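Local coordinates for protein putative O-acetylhomoserine (Thiol)-lyase (Campylobacter jejuni, PDB 4OC9) that probably uses pyridoxal 5'-phosphate to replace the acetate of O-acetylhomoserine with a sulfur nucleophile, giving homocysteine, at residues V102-K107 and A127-I132; N106-G111 and F150-S155. One frame throughout, in Å; residues are numbered along the deposited sequence.

Contact 1. Residues V102-K107 and A127-I132; sequences VAYSNK and AREFDI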
# COMPACT_ATOMS: atom_id res chain seq x y z
N VAL D 102 -32.81 17.86 12.71
CA VAL D 102 -31.54 18.01 13.39
C VAL D 102 -31.21 19.47 13.39
O VAL D 102 -31.48 20.17 12.41
CB VAL D 102 -30.36 17.22 12.73
CG1 VAL D 102 -30.65 15.72 12.73
CG2 VAL D 102 -30.12 17.69 11.29
N ALA D 103 -30.57 19.91 14.47
CA ALA D 103 -30.15 21.30 14.62
C ALA D 103 -28.67 21.39 14.25
O ALA D 103 -27.85 20.60 14.76
CB ALA D 103 -30.36 21.77 16.04
N TYR D 104 -28.32 22.37 13.43
CA TYR D 104 -26.94 22.51 13.02
C TYR D 104 -26.43 23.96 13.01
O TYR D 104 -27.15 24.89 12.70
CB TYR D 104 -26.76 21.91 11.62
CG TYR D 104 -27.39 22.72 10.49
CD1 TYR D 104 -28.76 22.69 10.24
CD2 TYR D 104 -26.60 23.46 9.63
CE1 TYR D 104 -29.32 23.42 9.21
CE2 TYR D 104 -27.15 24.17 8.58
CZ TYR D 104 -28.51 24.15 8.38
OH TYR D 104 -29.03 24.87 7.34
N SER D 105 -25.17 24.11 13.35
CA SER D 105 -24.52 25.40 13.38
C SER D 105 -24.43 26.04 11.99
O SER D 105 -24.21 25.37 10.97
CB SER D 105 -23.09 25.26 13.98
OG SER D 105 -22.37 26.46 13.89
N ASN D 106 -24.60 27.35 11.97
CA ASN D 106 -24.56 28.13 10.74
C ASN D 106 -23.11 28.38 10.32
O ASN D 106 -22.85 28.97 9.28
CB ASN D 106 -25.29 29.46 10.91
CG ASN D 106 -24.62 30.39 11.93
OD1 ASN D 106 -23.86 29.98 12.82
ND2 ASN D 106 -24.94 31.66 11.82
N LYS D 107 -22.18 27.96 11.17
CA LYS D 107 -20.75 28.13 10.86
C LYS D 107 -20.01 26.76 10.85
O LYS D 107 -19.42 26.36 11.85
CB LYS D 107 -20.07 29.12 11.80
CG LYS D 107 -20.68 30.51 11.72
CD LYS D 107 -19.92 31.54 12.52
CE LYS D 107 -20.65 32.84 12.46
NZ LYS D 107 -19.88 33.93 13.09
N ALA D 127 -33.55 19.87 8.35
CA ALA D 127 -32.42 20.55 8.96
C ALA D 127 -32.84 21.94 9.44
O ALA D 127 -33.53 22.67 8.72
CB ALA D 127 -31.27 20.67 7.99
N ARG D 128 -32.42 22.29 10.66
CA ARG D 128 -32.73 23.59 11.27
C ARG D 128 -31.46 24.28 11.76
O ARG D 128 -30.88 23.88 12.75
CB ARG D 128 -33.70 23.43 12.45
CG ARG D 128 -35.04 22.83 12.05
CD ARG D 128 -35.95 22.65 13.25
NE ARG D 128 -37.21 22.00 12.88
CZ ARG D 128 -38.15 21.66 13.75
NH1 ARG D 128 -38.00 21.92 15.05
NH2 ARG D 128 -39.25 21.07 13.32
N GLU D 129 -31.08 25.33 11.04
CA GLU D 129 -29.93 26.14 11.32
C GLU D 129 -30.04 26.93 12.64
O GLU D 129 -31.13 27.25 13.11
CB GLU D 129 -29.80 27.18 10.22
CG GLU D 129 -28.57 28.07 10.27
CD GLU D 129 -28.63 29.22 9.26
OE1 GLU D 129 -27.59 29.83 8.89
OE2 GLU D 129 -29.75 29.51 8.82
N PHE D 130 -28.89 27.19 13.28
CA PHE D 130 -28.89 27.98 14.52
C PHE D 130 -27.57 28.71 14.51
O PHE D 130 -26.62 28.30 13.82
CB PHE D 130 -29.11 27.19 15.82
CG PHE D 130 -27.94 26.34 16.26
CD1 PHE D 130 -27.80 25.05 15.83
CD2 PHE D 130 -26.99 26.86 17.14
CE1 PHE D 130 -26.73 24.28 16.26
CE2 PHE D 130 -25.94 26.10 17.59
CZ PHE D 130 -25.80 24.81 17.13
N ASP D 131 -27.52 29.81 15.25
CA ASP D 131 -26.34 30.63 15.34
C ASP D 131 -25.54 30.28 16.61
O ASP D 131 -26.05 30.46 17.73
CB ASP D 131 -26.79 32.10 15.36
CG ASP D 131 -25.63 33.11 15.37
OD1 ASP D 131 -24.42 32.75 15.29
OD2 ASP D 131 -25.95 34.31 15.47
N ILE D 132 -24.31 29.80 16.44
CA ILE D 132 -23.48 29.46 17.61
C ILE D 132 -23.18 30.68 18.46
O ILE D 132 -22.80 30.53 19.61
CB ILE D 132 -22.09 28.86 17.32
CG1 ILE D 132 -21.43 29.72 16.27
CG2 ILE D 132 -22.17 27.45 16.83
CD1 ILE D 132 -19.94 29.67 16.41
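Val-102 to Ser-105 pairs in parallel with Ala-127 to Phe-130, and backbone hydrogen bonds pass alternately from one strand to the other. Arg-128 N gives to Val-102 O (2.9 Å), and Tyr-104 N then gives to Arg-128 O. Phe-130 N returns the pattern to Tyr-104 O, and a weak bond from Asn-106 N to Phe-130 O closes it. Between these bonds CA-H groups point at the same carbonyls, for example Ala-103 CA, 3.3 Å from Arg-128 O.

Two rings lie on opposite faces of the sheet, each turned across the partner strand. The Tyr-104 ring, its CG set between backbone N and carbonyl carbon (chi1 71°), takes Glu-129 CA over one face, 3.9 Å from the ring centroid, while its CE1 lies 3.6 Å from Ala-127 CB. Phe-130 has the same first torsion and mirrors this: Ser-105 CA sits over its face, 4.1 Å from the centroid. Helix 110-119 packs against Tyr-104, helix 136-141 against Phe-130.

At the end of the first strand, Ser-105 OG accepts from Lys-107 N at 3.1 Å, an ST turn, and Ile-132 CG2 packs against this hydroxyl. Glu-129, extended, brings OE1 to 3.1 Å from Asn-106 CB. The Asn-106 amide lies beside the Asp-131 carboxylate, planes 54° apart and not hydrogen-bonded; Asp-131 OD1 accepts instead from Asp-133 N. Lys-107 sends NZ on to Gln-158, Tyr-326 and a salt bridge with Asp-133, whereas Arg-128 leads outward to Val-141 O and the carboxylates of Glu-126 and Asp-143.

The two strands, joined through helix 110-119, form a beta-alpha-beta unit at one margin of the mainly parallel seven-stranded sheet, as in the large domain of fold-type I pyridoxal phosphate enzymes.

Contact 2. Residues N106-G111 and F150-S155; sequences NKIYGG and FFESLS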
# COMPACT_ATOMS: atom_id res chain seq x y z
N ASN D 106 -24.60 27.35 11.97
CA ASN D 106 -24.56 28.13 10.74
C ASN D 106 -23.11 28.38 10.32
O ASN D 106 -22.85 28.97 9.28
CB ASN D 106 -25.29 29.46 10.91
CG ASN D 106 -24.62 30.39 11.93
OD1 ASN D 106 -23.86 29.98 12.82
ND2 ASN D 106 -24.94 31.66 11.82
N LYS D 107 -22.18 27.96 11.17
CA LYS D 107 -20.75 28.13 10.86
C LYS D 107 -20.01 26.76 10.85
O LYS D 107 -19.42 26.36 11.85
CB LYS D 107 -20.07 29.12 11.80
CG LYS D 107 -20.68 30.51 11.72
CD LYS D 107 -19.92 31.54 12.52
CE LYS D 107 -20.65 32.84 12.46
NZ LYS D 107 -19.88 33.93 13.09
N ILE D 108 -20.11 26.08 9.71
CA ILE D 108 -19.49 24.78 9.51
C ILE D 108 -18.94 24.59 8.10
O ILE D 108 -19.11 25.45 7.23
CB ILE D 108 -20.44 23.63 9.78
CG1 ILE D 108 -21.63 23.68 8.80
CG2 ILE D 108 -20.88 23.66 11.23
CD1 ILE D 108 -22.65 22.57 8.98
N TYR D 109 -18.29 23.44 7.92
CA TYR D 109 -17.72 23.05 6.66
C TYR D 109 -18.82 23.02 5.62
O TYR D 109 -19.88 22.45 5.84
CB TYR D 109 -16.96 21.71 6.81
CG TYR D 109 -16.48 21.14 5.50
CD1 TYR D 109 -15.47 21.75 4.78
CD2 TYR D 109 -16.98 19.92 5.03
CE1 TYR D 109 -15.01 21.21 3.59
CE2 TYR D 109 -16.53 19.37 3.84
CZ TYR D 109 -15.55 20.01 3.12
OH TYR D 109 -15.11 19.44 1.94
N GLY D 110 -18.53 23.65 4.49
CA GLY D 110 -19.45 23.75 3.36
C GLY D 110 -20.08 22.45 2.95
O GLY D 110 -21.30 22.37 2.70
N GLY D 111 -19.26 21.42 2.85
CA GLY D 111 -19.76 20.11 2.48
C GLY D 111 -20.76 19.61 3.51
O GLY D 111 -21.83 19.11 3.16
N PHE D 150 -25.61 19.62 16.00
CA PHE D 150 -24.33 19.54 15.34
C PHE D 150 -23.59 20.84 15.20
O PHE D 150 -24.17 21.84 14.80
CB PHE D 150 -24.55 18.99 13.93
CG PHE D 150 -23.27 18.68 13.20
CD1 PHE D 150 -22.62 19.66 12.47
CD2 PHE D 150 -22.73 17.41 13.24
CE1 PHE D 150 -21.43 19.38 11.82
CE2 PHE D 150 -21.54 17.13 12.58
CZ PHE D 150 -20.89 18.12 11.88
N PHE D 151 -22.30 20.80 15.53
CA PHE D 151 -21.46 21.98 15.44
C PHE D 151 -19.99 21.60 15.39
O PHE D 151 -19.62 20.44 15.64
CB PHE D 151 -21.66 22.87 16.66
CG PHE D 151 -21.17 22.25 17.93
CD1 PHE D 151 -21.96 21.37 18.63
CD2 PHE D 151 -19.96 22.59 18.46
CE1 PHE D 151 -21.53 20.83 19.83
CE2 PHE D 151 -19.51 22.05 19.66
CZ PHE D 151 -20.30 21.16 20.34
N GLU D 152 -19.16 22.58 15.08
CA GLU D 152 -17.72 22.38 15.01
C GLU D 152 -17.08 23.10 16.20
O GLU D 152 -17.57 24.16 16.65
CB GLU D 152 -17.14 22.86 13.69
CG GLU D 152 -17.57 22.02 12.51
CD GLU D 152 -17.07 22.51 11.15
OE1 GLU D 152 -16.28 23.47 11.11
OE2 GLU D 152 -17.52 21.95 10.12
N SER D 153 -16.03 22.51 16.75
CA SER D 153 -15.33 23.09 17.88
C SER D 153 -14.59 24.36 17.45
O SER D 153 -14.59 25.36 18.17
CB SER D 153 -14.35 22.07 18.49
OG SER D 153 -13.33 21.65 17.59
N LEU D 154 -13.99 24.31 16.28
CA LEU D 154 -13.22 25.40 15.69
C LEU D 154 -13.66 25.31 14.25
O LEU D 154 -13.28 24.39 13.54
CB LEU D 154 -11.75 25.10 15.91
CG LEU D 154 -10.75 26.07 15.38
CD1 LEU D 154 -11.06 27.44 15.93
CD2 LEU D 154 -9.35 25.60 15.81
N SER D 155 -14.48 26.25 13.84
CA SER D 155 -15.07 26.20 12.48
C SER D 155 -14.21 26.48 11.29
O SER D 155 -13.25 27.20 11.37
CB SER D 155 -16.29 27.11 12.35
OG SER D 155 -15.93 28.47 12.37
O HOH W 1 -19.80 25.56 14.27
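Glu-152 OE2 accepts the backbone N-H of Tyr-109 at 2.8 Å, a nearly straight bond (162° at the hydrogen) that arrives on the syn side of the carboxylate, 34° out of its plane. The other oxygen, OE1, takes the N-H of Asn-156. CB of Glu-152 points toward 106-111; CG, anti to the carbonyl carbon (chi1 -69°), and the extended chain beyond it lead to the carboxylate.

The side chain of Ile-108 crosses that of Glu-152 at about a right angle. Ile-108 CB lies 3.4 Å from Glu-152 OE2, and Ile-108 CG2 meets the edge of the Phe-150 ring at CE1 (4.4 Å). A water gives to Lys-107 O at 2.6 Å and accepts from Glu-152 N. Ser-155 CB rests 3.3 Å from the same Lys-107 O, while its OG bonds to Ala-160 N.

Tyr-109, the N-cap residue of helix 110-119, bonds through OH to Arg-56 of the second subunit, consistent with an active site built at a subunit interface, as in related fold-type I enzymes. Gripped at both oxygens, the buried carboxylate holds the chain just before this helix against the end of strand 146-152, with one water as a second link.

How the contacts relate
Both contacts draw on the chain that leaves strand 101-105, sharing Asn-106 and Lys-107, and both belong to one sheet, in which 101-105 lies between 126-130 and 146-152. Contact 1 is partly buried at a sheet margin and depends on regular main-chain pairing between strands, with one aromatic ring on each face. Contact 2 lies deeper, its centre about 9 Å from the chain centre against about 16 Å, and joins the loop before helix 110-119 to the end of strand 146-152 and the loop after it through a carboxylate and a water. Probable backbone bonds of Phe-150 with Ala-103 and Ser-105 connect them. Pairing within a sheet thus gives way to side-chain chemistry where its strands end.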